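Local coordinates for protein Lys-gingipain W83 (Porphyromonas gingivalis, PDB 6I9A) that cleaves proteins after lysine as a secreted cysteine endopeptidase and may act as a virulence factor in periodontal disease, at residues 25-30 and 127-132; 119-124 and 131-136; 240-245 and 263-268; 323-328 and 357-362. One frame throughout, in Å; residues are numbered along the deposited sequence. Where two conformers were deposited one is given.

Interaction 1 (25-30 and 127-132)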
loop_
_atom_site.group_PDB
_atom_site.type_symbol
_atom_site.label_atom_id
_atom_site.label_comp_id
_atom_site.label_asym_id
_atom_site.label_seq_id
_atom_site.Cartn_x
_atom_site.Cartn_y
_atom_site.Cartn_z
ATOM N N LYS A 25 -13.219 15.708 7.207
ATOM C CA LYS A 25 -14.082 14.820 7.968
ATOM C C LYS A 25 -15.239 14.224 7.128
ATOM O O LYS A 25 -15.442 13.014 7.152
ATOM C CB LYS A 25 -14.607 15.597 9.184
ATOM C CG LYS A 25 -15.354 14.750 10.197
ATOM C CD LYS A 25 -15.581 15.522 11.503
ATOM C CE LYS A 25 -16.314 14.686 12.526
ATOM N NZ LYS A 25 -15.559 13.455 12.918
ATOM N N GLU A 26 -15.975 15.037 6.387
ATOM C CA GLU A 26 -17.110 14.485 5.657
ATOM C C GLU A 26 -16.671 13.573 4.519
ATOM O O GLU A 26 -17.220 12.482 4.358
ATOM C CB GLU A 26 -17.928 15.657 5.128
ATOM C CG GLU A 26 -19.123 15.264 4.278
ATOM C CD GLU A 26 -19.914 16.453 3.754
ATOM O OE1 GLU A 26 -19.382 17.587 3.730
ATOM O OE2 GLU A 26 -21.080 16.240 3.361
ATOM N N ALA A 27 -15.658 14.008 3.746
ATOM C CA ALA A 27 -15.187 13.202 2.623
ATOM C C ALA A 27 -14.582 11.868 3.083
ATOM O O ALA A 27 -14.649 10.875 2.356
ATOM C CB ALA A 27 -14.167 13.991 1.793
ATOM N N LEU A 28 -13.979 11.854 4.261
ATOM C CA LEU A 28 -13.314 10.642 4.726
ATOM C C LEU A 28 -14.311 9.580 5.188
ATOM O O LEU A 28 -13.973 8.389 5.216
ATOM C CB LEU A 28 -12.396 11.041 5.897
ATOM C CG LEU A 28 -11.283 10.118 6.337
ATOM C CD1 LEU A 28 -10.400 9.687 5.193
ATOM C CD2 LEU A 28 -10.491 10.776 7.462
ATOM N N LYS A 29 -15.529 9.985 5.594
ATOM C CA LYS A 29 -16.463 9.023 6.194
ATOM C C LYS A 29 -16.675 7.712 5.385
ATOM O O LYS A 29 -16.626 6.660 6.016
ATOM C CB LYS A 29 -17.820 9.690 6.491
ATOM C CG LYS A 29 -18.638 8.797 7.426
ATOM C CD LYS A 29 -19.678 9.505 8.275
ATOM C CE LYS A 29 -20.686 8.503 8.824
ATOM N NZ LYS A 29 -20.069 7.365 9.582
ATOM N N PRO A 30 -16.916 7.707 4.059
ATOM C CA PRO A 30 -17.167 6.419 3.388
ATOM C C PRO A 30 -15.963 5.487 3.447
ATOM O O PRO A 30 -16.105 4.257 3.482
ATOM C CB PRO A 30 -17.494 6.803 1.934
ATOM C CG PRO A 30 -17.870 8.248 1.986
ATOM C CD PRO A 30 -17.135 8.852 3.141
ATOM N N GLU A 127 -12.947 17.061 -2.504
ATOM C CA GLU A 127 -13.272 16.388 -3.761
ATOM C C GLU A 127 -12.104 15.472 -4.210
ATOM O O GLU A 127 -12.345 14.344 -4.664
ATOM C CB GLU A 127 -13.608 17.447 -4.836
ATOM C CG GLU A 127 -14.916 18.182 -4.520
ATOM C CD GLU A 127 -14.950 19.223 -3.401
ATOM O OE1 GLU A 127 -13.899 19.808 -3.030
ATOM O OE2 GLU A 127 -16.073 19.461 -2.898
ATOM N N GLU A 128 -10.854 15.949 -4.071
ATOM C CA GLU A 128 -9.721 15.094 -4.436
ATOM C C GLU A 128 -9.615 13.902 -3.504
ATOM O O GLU A 128 -9.266 12.815 -3.941
ATOM C CB GLU A 128 -8.398 15.853 -4.418
ATOM C CG GLU A 128 -8.280 16.770 -5.621
ATOM C CD GLU A 128 -7.023 17.573 -5.625
ATOM O OE1 GLU A 128 -6.320 17.606 -4.591
ATOM O OE2 GLU A 128 -6.739 18.172 -6.685
ATOM N N LEU A 129 -9.902 14.088 -2.211
ATOM C CA LEU A 129 -9.893 12.934 -1.306
ATOM C C LEU A 129 -10.964 11.921 -1.712
ATOM O O LEU A 129 -10.694 10.720 -1.759
ATOM C CB LEU A 129 -10.070 13.366 0.164
ATOM C CG LEU A 129 -10.036 12.208 1.139
ATOM C CD1 LEU A 129 -8.708 11.453 1.131
ATOM C CD2 LEU A 129 -10.340 12.693 2.539
ATOM N N THR A 130 -12.174 12.414 -2.063
ATOM C CA THR A 130 -13.203 11.514 -2.550
ATOM C C THR A 130 -12.740 10.769 -3.791
ATOM O O THR A 130 -13.055 9.581 -3.952
ATOM C CB THR A 130 -14.461 12.321 -2.814
ATOM O OG1 THR A 130 -14.917 12.798 -1.538
ATOM C CG2 THR A 130 -15.561 11.494 -3.509
ATOM N N ASN A 131 -11.985 11.444 -4.680
ATOM C CA ASN A 131 -11.502 10.759 -5.881
ATOM C C ASN A 131 -10.671 9.547 -5.504
ATOM O O ASN A 131 -10.761 8.477 -6.104
ATOM C CB ASN A 131 -10.648 11.691 -6.701
ATOM C CG ASN A 131 -11.414 12.790 -7.353
ATOM O OD1 ASN A 131 -12.660 12.754 -7.425
ATOM N ND2 ASN A 131 -10.723 13.808 -7.856
ATOM N N ILE A 132 -9.764 9.729 -4.524
ATOM C CA ILE A 132 -8.906 8.606 -4.107
ATOM C C ILE A 132 -9.760 7.510 -3.518
ATOM O O ILE A 132 -9.605 6.327 -3.840
ATOM C CB ILE A 132 -7.870 9.066 -3.060
ATOM C CG1 ILE A 132 -6.999 10.219 -3.593
ATOM C CG2 ILE A 132 -7.004 7.855 -2.609
ATOM C CD1 ILE A 132 -6.073 10.829 -2.532
HETATM O O HOH W 1 -15.949 10.746 -0.080
#
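Leu129 reaches from helix 126-141 into the groove between the two helices, where a single methyl, CD2, serves both Ala27 and Leu28. It lies 4.1 Å from Ala27 CB and 4.0 Å from Leu28 CD1. Both leucines turn CG away from their backbone N (chi1 -179° for Leu129, -162° for Leu28), which leans the two branched ends toward the sheet beneath, and there they cross obliquely. This is the close-packed, buried half of the contact: Val83 of strand 79-83 touches both leucines, Tyr46 lies against Leu28 and Met121 against Leu129. Further from the sheet the contact changes character. Thr130 sets its hydroxyl beside Ala27, with OG1 3.6 Å from Ala27 CB, and the same hydroxyl is hydrogen-bonded to Pro126 O one turn back in its own helix. A water bridges the helices on this side, donating to Ala27 O at 2.8 Å and lying 2.7 Å from Thr130 OG1. Polar bridging thus replaces side-chain packing on a flank that is only partly buried. The helix axes come within 8.9 Å and run almost parallel, at 8°. Two neighbouring, like-directed helices on one face of a four-stranded parallel sheet are characteristic of a layered alpha/beta fold, here in the N-terminal part of the C25 peptidase domain.

Interaction 2 (119-124 and 131-136)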
loop_
_atom_site.group_PDB
_atom_site.type_symbol
_atom_site.label_atom_id
_atom_site.label_comp_id
_atom_site.label_asym_id
_atom_site.label_seq_id
_atom_site.Cartn_x
_atom_site.Cartn_y
_atom_site.Cartn_z
ATOM N N PHE A 119 1.061 5.696 5.392
ATOM C CA PHE A 119 0.741 6.154 4.045
ATOM C C PHE A 119 0.060 7.485 4.167
ATOM O O PHE A 119 -0.505 7.822 5.213
ATOM C CB PHE A 119 -0.098 5.129 3.270
ATOM C CG PHE A 119 -1.407 4.766 3.954
ATOM C CD1 PHE A 119 -2.564 5.498 3.700
ATOM C CD2 PHE A 119 -1.495 3.639 4.790
ATOM C CE1 PHE A 119 -3.772 5.122 4.257
ATOM C CE2 PHE A 119 -2.706 3.305 5.373
ATOM C CZ PHE A 119 -3.834 4.030 5.091
ATOM N N ARG A 120 0.057 8.233 3.064
ATOM C CA ARG A 120 -0.512 9.566 3.033
ATOM C C ARG A 120 -1.523 9.691 1.916
ATOM O O ARG A 120 -1.186 9.551 0.737
ATOM C CB ARG A 120 0.588 10.641 2.912
ATOM C CG ARG A 120 0.054 12.066 2.748
ATOM C CD ARG A 120 1.169 13.065 2.538
ATOM N NE ARG A 120 1.983 13.285 3.732
ATOM C CZ ARG A 120 1.952 14.411 4.448
ATOM N NH1 ARG A 120 0.997 15.340 4.229
ATOM N NH2 ARG A 120 2.836 14.606 5.404
ATOM N N MET A 121 -2.789 9.946 2.284
ATOM C CA MET A 121 -3.861 10.262 1.363
ATOM C C MET A 121 -3.759 11.756 1.145
ATOM O O MET A 121 -4.401 12.548 1.848
ATOM C CB MET A 121 -5.207 9.848 1.974
ATOM C CG MET A 121 -5.250 8.376 2.402
ATOM S SD MET A 121 -5.661 7.278 1.038
ATOM C CE MET A 121 -7.331 7.437 1.153
ATOM N N SER A 122 -2.883 12.180 0.235
ATOM C CA SER A 122 -2.632 13.612 0.028
ATOM C C SER A 122 -3.665 14.207 -0.914
ATOM O O SER A 122 -3.773 13.781 -2.085
ATOM C CB SER A 122 -1.228 13.827 -0.541
ATOM O OG SER A 122 -1.114 15.232 -0.722
ATOM N N ALA A 123 -4.399 15.201 -0.422
ATOM C CA ALA A 123 -5.442 15.865 -1.188
ATOM C C ALA A 123 -5.392 17.338 -0.883
ATOM O O ALA A 123 -5.071 17.712 0.250
ATOM C CB ALA A 123 -6.806 15.297 -0.800
ATOM N N SER A 124 -5.800 18.173 -1.857
ATOM C CA SER A 124 -5.885 19.603 -1.637
ATOM C C SER A 124 -7.319 20.071 -1.455
ATOM O O SER A 124 -7.557 21.276 -1.239
ATOM C CB SER A 124 -5.243 20.347 -2.806
ATOM O OG SER A 124 -5.982 20.232 -4.006
ATOM N N ASN A 131 -11.985 11.444 -4.680
ATOM C CA ASN A 131 -11.502 10.759 -5.881
ATOM C C ASN A 131 -10.671 9.547 -5.504
ATOM O O ASN A 131 -10.761 8.477 -6.104
ATOM C CB ASN A 131 -10.648 11.691 -6.701
ATOM C CG ASN A 131 -11.414 12.790 -7.353
ATOM O OD1 ASN A 131 -12.660 12.754 -7.425
ATOM N ND2 ASN A 131 -10.723 13.808 -7.856
ATOM N N ILE A 132 -9.764 9.729 -4.524
ATOM C CA ILE A 132 -8.906 8.606 -4.107
ATOM C C ILE A 132 -9.760 7.510 -3.518
ATOM O O ILE A 132 -9.605 6.327 -3.840
ATOM C CB ILE A 132 -7.870 9.066 -3.060
ATOM C CG1 ILE A 132 -6.999 10.219 -3.593
ATOM C CG2 ILE A 132 -7.004 7.855 -2.609
ATOM C CD1 ILE A 132 -6.073 10.829 -2.532
ATOM N N ILE A 133 -10.654 7.914 -2.574
ATOM C CA ILE A 133 -11.477 6.915 -1.873
ATOM C C ILE A 133 -12.328 6.114 -2.828
ATOM O O ILE A 133 -12.480 4.899 -2.664
ATOM C CB ILE A 133 -12.350 7.657 -0.829
ATOM C CG1 ILE A 133 -11.450 8.202 0.267
ATOM C CG2 ILE A 133 -13.468 6.730 -0.268
ATOM C CD1 ILE A 133 -12.159 9.192 1.198
ATOM N N ASP A 134 -12.930 6.779 -3.845
ATOM C CA ASP A 134 -13.814 6.017 -4.755
ATOM C C ASP A 134 -13.049 4.925 -5.495
ATOM O O ASP A 134 -13.564 3.828 -5.774
ATOM C CB ASP A 134 -14.461 6.967 -5.739
ATOM C CG ASP A 134 -15.517 7.857 -5.107
ATOM O OD1 ASP A 134 -16.010 7.534 -3.987
ATOM O OD2 ASP A 134 -15.886 8.866 -5.739
ATOM N N LYS A 135 -11.780 5.198 -5.843
ATOM C CA LYS A 135 -10.966 4.169 -6.518
ATOM C C LYS A 135 -10.638 3.031 -5.577
ATOM O O LYS A 135 -10.689 1.857 -5.925
ATOM C CB LYS A 135 -9.689 4.792 -7.086
ATOM C CG LYS A 135 -10.026 5.757 -8.264
ATOM C CD LYS A 135 -8.768 6.353 -8.920
ATOM C CE LYS A 135 -8.190 7.457 -8.093
ATOM N NZ LYS A 135 -6.986 8.064 -8.769
ATOM N N VAL A 136 -10.259 3.379 -4.329
ATOM C CA VAL A 136 -9.973 2.343 -3.314
ATOM C C VAL A 136 -11.182 1.453 -3.079
ATOM O O VAL A 136 -11.057 0.244 -3.044
ATOM C CB VAL A 136 -9.523 2.999 -1.995
ATOM C CG1 VAL A 136 -9.454 1.968 -0.884
ATOM C CG2 VAL A 136 -8.192 3.711 -2.200
#
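A beta-alpha connection, in which strand 117-121 leads through a short loop into helix 126-141, sets Met121 against Ile132 on one face of the parallel sheet. In the conformer described, one of two modelled for Met121, the side chain starts with CG beside the backbone N and bends again at chi2 and chi3 (both -84°). That folded course lays the sulfur and terminal methyl over the CG2 branch of Ile132: Ile132 CG2 is 3.8 Å from Met121 CE and 3.9 Å from Met121 SD. The methyl also comes 4.3 Å from Ile133 CG1, one residue on in the helix. Trp31 of helix 25-37 touches Met121, Ile133 and Val136 and so helps enclose this apolar layer.

Met121 is also where the strand ends. It is the centre of an inverse gamma turn, closed by a weak bond from Ser122 N to Arg120 O of 3.2 Å. Beyond it the CB of Ser122 points away from the helix, and its hydroxyl is hydrogen-bonded to Glu263, a ligand of a calcium ion. The residue therefore plays two parts: its hydroxyl belongs to the second shell of the metal site, whereas its backbone carbonyl meets the helix, with Ser122 O 3.8 Å from the end methyl CD1 of Ile132.

Interaction 3 (240-245 and 263-268). With CA (calcium ion), chain H.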
loop_
_atom_site.group_PDB
_atom_site.type_symbol
_atom_site.label_atom_id
_atom_site.label_comp_id
_atom_site.label_asym_id
_atom_site.label_seq_id
_atom_site.Cartn_x
_atom_site.Cartn_y
_atom_site.Cartn_z
ATOM N N LYS A 240 -10.657 0.967 -13.756
ATOM C CA LYS A 240 -9.518 0.057 -13.932
ATOM C C LYS A 240 -8.296 0.616 -13.217
ATOM O O LYS A 240 -7.288 1.007 -13.838
ATOM C CB LYS A 240 -9.264 -0.135 -15.438
ATOM C CG LYS A 240 -10.422 -0.926 -16.118
ATOM C CD LYS A 240 -10.178 -1.072 -17.618
ATOM C CE LYS A 240 -10.241 0.234 -18.366
ATOM N NZ LYS A 240 -10.406 0.072 -19.870
ATOM N N TYR A 241 -8.391 0.675 -11.875
ATOM C CA TYR A 241 -7.394 1.378 -11.090
ATOM C C TYR A 241 -6.244 0.483 -10.708
ATOM O O TYR A 241 -6.384 -0.674 -10.346
ATOM C CB TYR A 241 -8.054 2.014 -9.839
ATOM C CG TYR A 241 -9.287 2.788 -10.260
ATOM C CD1 TYR A 241 -9.212 3.770 -11.248
ATOM C CD2 TYR A 241 -10.539 2.448 -9.766
ATOM C CE1 TYR A 241 -10.362 4.392 -11.734
ATOM C CE2 TYR A 241 -11.708 3.091 -10.228
ATOM C CZ TYR A 241 -11.603 4.059 -11.215
ATOM O OH TYR A 241 -12.705 4.699 -11.744
ATOM N N PHE A 242 -5.032 1.081 -10.726
ATOM C CA PHE A 242 -3.802 0.318 -10.508
ATOM C C PHE A 242 -3.003 0.794 -9.289
ATOM O O PHE A 242 -3.186 1.921 -8.782
ATOM C CB PHE A 242 -2.924 0.347 -11.798
ATOM C CG PHE A 242 -2.712 1.725 -12.409
ATOM C CD1 PHE A 242 -1.785 2.627 -11.877
ATOM C CD2 PHE A 242 -3.394 2.084 -13.568
ATOM C CE1 PHE A 242 -1.625 3.884 -12.450
ATOM C CE2 PHE A 242 -3.212 3.321 -14.145
ATOM C CZ PHE A 242 -2.322 4.200 -13.616
ATOM N N LEU A 243 -2.052 -0.063 -8.901
ATOM C CA LEU A 243 -0.926 0.352 -8.059
ATOM C C LEU A 243 0.206 0.727 -9.023
ATOM O O LEU A 243 0.484 -0.034 -9.963
ATOM C CB LEU A 243 -0.488 -0.851 -7.217
ATOM C CG LEU A 243 0.878 -0.689 -6.513
ATOM C CD1 LEU A 243 0.901 0.478 -5.517
ATOM C CD2 LEU A 243 1.245 -1.967 -5.783
ATOM N N ALA A 244 0.827 1.890 -8.822
ATOM C CA ALA A 244 2.008 2.252 -9.628
ATOM C C ALA A 244 3.185 2.419 -8.692
ATOM O O ALA A 244 3.044 2.938 -7.561
ATOM C CB ALA A 244 1.745 3.512 -10.421
ATOM N N ILE A 245 4.353 2.011 -9.188
ATOM C CA ILE A 245 5.629 2.138 -8.421
ATOM C C ILE A 245 6.641 2.797 -9.346
ATOM O O ILE A 245 6.948 2.270 -10.446
ATOM C CB ILE A 245 6.137 0.768 -7.945
ATOM C CG1 ILE A 245 5.073 0.109 -7.052
ATOM C CG2 ILE A 245 7.482 0.944 -7.200
ATOM C CD1 ILE A 245 5.519 -1.212 -6.424
ATOM N N GLU A 263 1.139 12.441 -6.177
ATOM C CA GLU A 263 -0.097 13.067 -5.735
ATOM C C GLU A 263 -1.082 13.100 -6.903
ATOM O O GLU A 263 -2.259 12.804 -6.751
ATOM C CB GLU A 263 0.183 14.483 -5.210
ATOM C CG GLU A 263 0.811 14.444 -3.820
ATOM C CD GLU A 263 1.230 15.816 -3.319
ATOM O OE1 GLU A 263 1.930 16.557 -4.044
ATOM O OE2 GLU A 263 0.929 16.109 -2.142
ATOM N N VAL A 264 -0.612 13.521 -8.099
ATOM C CA VAL A 264 -1.564 13.603 -9.225
ATOM C C VAL A 264 -2.114 12.231 -9.574
ATOM O O VAL A 264 -3.324 12.106 -9.830
ATOM C CB VAL A 264 -0.875 14.275 -10.438
ATOM C CG1 VAL A 264 -1.775 14.248 -11.678
ATOM C CG2 VAL A 264 -0.522 15.725 -10.102
ATOM N N ILE A 265 -1.271 11.200 -9.614
ATOM C CA ILE A 265 -1.739 9.906 -10.106
ATOM C C ILE A 265 -2.798 9.310 -9.164
ATOM O O ILE A 265 -3.633 8.522 -9.629
ATOM C CB ILE A 265 -0.547 8.948 -10.356
ATOM C CG1 ILE A 265 -0.903 7.910 -11.422
ATOM C CG2 ILE A 265 -0.028 8.299 -9.032
ATOM C CD1 ILE A 265 0.366 7.115 -11.885
ATOM N N THR A 266 -2.772 9.693 -7.863
ATOM C CA THR A 266 -3.783 9.219 -6.939
ATOM C C THR A 266 -4.967 10.177 -6.886
ATOM O O THR A 266 -6.098 9.709 -6.728
ATOM C CB THR A 266 -3.174 8.966 -5.576
ATOM O OG1 THR A 266 -2.432 10.119 -5.104
ATOM C CG2 THR A 266 -2.307 7.752 -5.575
ATOM N N ARG A 267 -4.763 11.500 -7.018
ATOM C CA ARG A 267 -5.872 12.476 -6.933
ATOM C C ARG A 267 -6.796 12.451 -8.148
ATOM O O ARG A 267 -7.943 12.875 -8.012
ATOM C CB ARG A 267 -5.322 13.897 -6.793
ATOM C CG ARG A 267 -4.641 14.160 -5.475
ATOM C CD ARG A 267 -3.958 15.500 -5.512
ATOM N NE ARG A 267 -3.380 15.754 -4.193
ATOM C CZ ARG A 267 -2.871 16.922 -3.808
ATOM N NH1 ARG A 267 -2.793 17.941 -4.668
ATOM N NH2 ARG A 267 -2.376 17.061 -2.580
ATOM N N VAL A 268 -6.331 12.043 -9.338
ATOM C CA VAL A 268 -7.171 12.184 -10.533
ATOM C C VAL A 268 -8.435 11.331 -10.416
ATOM O O VAL A 268 -8.440 10.196 -9.907
ATOM C CB VAL A 268 -6.383 11.889 -11.820
ATOM C CG1 VAL A 268 -5.463 13.052 -12.196
ATOM C CG2 VAL A 268 -5.612 10.570 -11.750
HETATM CA CA CA H . 1.823 18.408 -2.186
HETATM O O HOH W 2 2.414 20.421 -0.957
HETATM O O HOH W 3 3.610 19.031 -3.742
HETATM O O HOH W 4 0.781 19.791 -3.796
#
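Ile265 meets the strand through one methyl, CD1, which lies at the edge of the Phe242 ring, in its plane, 3.8 Å from Phe242 CE1. The same methyl is 4.1 Å from Ala244 CB, two residues along the strand, so the isoleucine tip faces the strand where ring edge and alanine methyl lie side by side. With CG1 turned away from the backbone N (chi1 -154°) and chi2 near 169°, the Ile265 chain extends toward the sheet and crosses Phe242 at about a right angle. Leu232 adds to this apolar patch.

Outward from here the helix turns polar. Glu263, extended beyond CG, grips the calcium ion with both carboxylate oxygens, OE1 at 2.6 Å and OE2 at 2.5 Å. Three waters, Asp85 and the Phe254 carbonyl also bind the ion. Beside the carboxylate, Arg267 follows one turn on; its NH2 is 3.5 Å from Glu263 OE2 but aims no N-H at it, an interaction of charges alone, and is hydrogen-bonded to Asp85 and Ser122. Lys135 is held by the carbonyls of Thr266 and Val268 at the helix end. Strand 242-247, which runs on toward the nucleophile Cys249, helix 261-267 and strand 273-279 form a beta-alpha-beta unit of the C25 catalytic domain.

Interaction 4 (323-328 and 357-362). With NA (sodium ion), chain E.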
loop_
_atom_site.group_PDB
_atom_site.type_symbol
_atom_site.label_atom_id
_atom_site.label_comp_id
_atom_site.label_asym_id
_atom_site.label_seq_id
_atom_site.Cartn_x
_atom_site.Cartn_y
_atom_site.Cartn_z
ATOM N N ASN A 323 1.368 -8.754 1.935
ATOM C CA ASN A 323 0.178 -8.693 1.088
ATOM C C ASN A 323 -0.452 -7.318 1.004
ATOM O O ASN A 323 -1.472 -7.202 0.314
ATOM C CB ASN A 323 -0.846 -9.759 1.549
ATOM C CG ASN A 323 -0.328 -11.127 1.179
ATOM O OD1 ASN A 323 0.353 -11.275 0.139
ATOM N ND2 ASN A 323 -0.587 -12.152 1.979
ATOM N N THR A 324 0.127 -6.279 1.611
ATOM C CA THR A 324 -0.384 -4.911 1.487
ATOM C C THR A 324 0.506 -4.089 0.573
ATOM O O THR A 324 1.681 -4.406 0.368
ATOM C CB THR A 324 -0.508 -4.267 2.849
ATOM O OG1 THR A 324 0.794 -4.146 3.445
ATOM C CG2 THR A 324 -1.517 -4.965 3.736
ATOM N N VAL A 325 0.001 -2.954 0.159
ATOM C CA VAL A 325 0.810 -1.965 -0.588
ATOM C C VAL A 325 1.999 -1.520 0.281
ATOM O O VAL A 325 3.153 -1.527 -0.163
ATOM C CB VAL A 325 -0.049 -0.744 -0.984
ATOM C CG1 VAL A 325 0.849 0.376 -1.522
ATOM C CG2 VAL A 325 -1.086 -1.131 -2.047
ATOM N N ASN A 326 1.736 -1.150 1.556
ATOM C CA ASN A 326 2.869 -0.719 2.390
ATOM C C ASN A 326 3.905 -1.813 2.477
ATOM O O ASN A 326 5.109 -1.502 2.502
ATOM C CB ASN A 326 2.415 -0.361 3.813
ATOM C CG ASN A 326 2.223 1.129 3.966
ATOM O OD1 ASN A 326 1.107 1.660 3.853
ATOM N ND2 ASN A 326 3.315 1.853 4.231
ATOM N N SER A 327 3.512 -3.091 2.579
ATOM C CA SER A 327 4.494 -4.155 2.746
ATOM C C SER A 327 5.393 -4.300 1.521
ATOM O O SER A 327 6.510 -4.802 1.658
ATOM C CB SER A 327 3.819 -5.476 3.104
ATOM O OG SER A 327 3.156 -6.046 1.986
ATOM N N ILE A 328 4.928 -3.941 0.329
ATOM C CA ILE A 328 5.788 -4.028 -0.896
ATOM C C ILE A 328 6.946 -3.053 -0.704
ATOM O O ILE A 328 8.118 -3.384 -0.951
ATOM C CB ILE A 328 4.977 -3.732 -2.164
ATOM C CG1 ILE A 328 3.861 -4.776 -2.338
ATOM C CG2 ILE A 328 5.882 -3.666 -3.375
ATOM C CD1 ILE A 328 2.901 -4.449 -3.465
ATOM N N TYR A 357 11.419 6.608 0.505
ATOM C CA TYR A 357 10.241 5.995 -0.120
ATOM C C TYR A 357 8.984 6.254 0.668
ATOM O O TYR A 357 8.982 6.222 1.927
ATOM C CB TYR A 357 10.489 4.517 -0.379
ATOM C CG TYR A 357 11.102 4.270 -1.752
ATOM C CD1 TYR A 357 12.488 4.312 -1.953
ATOM C CD2 TYR A 357 10.297 4.075 -2.868
ATOM C CE1 TYR A 357 13.034 4.133 -3.222
ATOM C CE2 TYR A 357 10.845 3.871 -4.128
ATOM C CZ TYR A 357 12.211 3.888 -4.297
ATOM O OH TYR A 357 12.694 3.652 -5.564
ATOM N N HIS A 358 7.904 6.522 -0.055
ATOM C CA HIS A 358 6.598 6.782 0.546
ATOM C C HIS A 358 5.518 6.085 -0.215
ATOM O O HIS A 358 5.632 5.869 -1.423
ATOM C CB HIS A 358 6.312 8.306 0.484
ATOM C CG HIS A 358 7.152 9.110 1.441
ATOM N ND1 HIS A 358 8.465 9.400 1.182
ATOM C CD2 HIS A 358 6.835 9.605 2.669
ATOM C CE1 HIS A 358 8.916 10.071 2.252
ATOM N NE2 HIS A 358 7.965 10.210 3.177
ATOM N N VAL A 359 4.401 5.850 0.511
ATOM C CA VAL A 359 3.136 5.506 -0.103
ATOM C C VAL A 359 2.256 6.771 -0.117
ATOM O O VAL A 359 2.009 7.369 0.948
ATOM C CB VAL A 359 2.396 4.380 0.638
ATOM C CG1 VAL A 359 1.036 4.116 -0.051
ATOM C CG2 VAL A 359 3.220 3.072 0.673
ATOM N N LEU A 360 1.750 7.108 -1.304
ATOM C CA LEU A 360 0.690 8.115 -1.506
ATOM C C LEU A 360 -0.556 7.340 -1.949
ATOM O O LEU A 360 -0.469 6.355 -2.696
ATOM C CB LEU A 360 1.101 9.160 -2.542
ATOM C CG LEU A 360 2.227 10.077 -2.030
ATOM C CD1 LEU A 360 2.983 10.741 -3.183
ATOM C CD2 LEU A 360 1.639 11.152 -1.097
ATOM N N GLY A 361 -1.719 7.753 -1.445
ATOM C CA GLY A 361 -2.903 6.919 -1.600
ATOM C C GLY A 361 -2.934 5.857 -0.502
ATOM O O GLY A 361 -2.337 6.039 0.563
ATOM N N ASP A 362 -3.687 4.772 -0.697
ATOM C CA ASP A 362 -4.020 3.891 0.418
ATOM C C ASP A 362 -3.093 2.687 0.495
ATOM O O ASP A 362 -3.214 1.693 -0.238
ATOM C CB ASP A 362 -5.484 3.459 0.272
ATOM C CG ASP A 362 -5.996 2.654 1.465
ATOM O OD1 ASP A 362 -5.170 2.291 2.341
ATOM O OD2 ASP A 362 -7.231 2.429 1.542
HETATM NA NA NA E . 2.701 -11.335 -0.515
#
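Buried helix-on-sheet packing near the centre of the molecule joins the start of helix 325-342, through Val325 and Asn326, to Val359 on strand 357-361 of the six-stranded mixed sheet. Val359 divides its two methyls between these neighbours. Its CG1, turned away from the backbone N (chi1 178°), lies 4.0 Å from Val325 CG1, whereas Val359 CG2 lies against the whole amide group of Asn326, 3.8 Å from Asn326 ND2 and nearly as close to its CG and OD1. That nitrogen is satisfied by Thr118 O, which ties the amide to strand 117-121. The other methyl of Val325, CG2, approaches Asp362 O at 4.0 Å, just past the strand.

The first turn of the helix is fixed by Thr324, the N-cap: Thr324 OG1 accepts from Ser327 N at 3.0 Å, with an N-H...O angle of 150°. Ser327 OG in turn donates to Thr324 O at 2.7 Å. Just before the cap, Asn323 OD1 binds a sodium ion at 2.4 Å, with the carbonyls of Ala315, Thr316, Leu318, Ser321 and Tyr322 completing the site. A metal-anchored loop thus leads directly into an N-capped helix laid on a mixed sheet, an alpha/beta element of the C25 peptidase domain.

All four contacts lie within the C25 peptidase domain. Interactions 1 and 2, with centres 7 Å apart, share helix 126-141, which packs on the four-stranded parallel sheet; interactions 3 and 4, 12 Å apart, both reach the six-stranded mixed sheet. Interactions 1 and 2 overlap along the chain and end on the same helix; 3 and then 4 follow. The two sheets meet where Arg120 and strand 357-361 exchange backbone hydrogen bonds, Arg120 N to Val359 O and Arg120 O to Gly361 N, linking interactions 2 and 4. Interactions 2 and 3, 9 Å apart, join around the calcium ion through Ser122 and Glu263, so this metal site spans both halves of the domain.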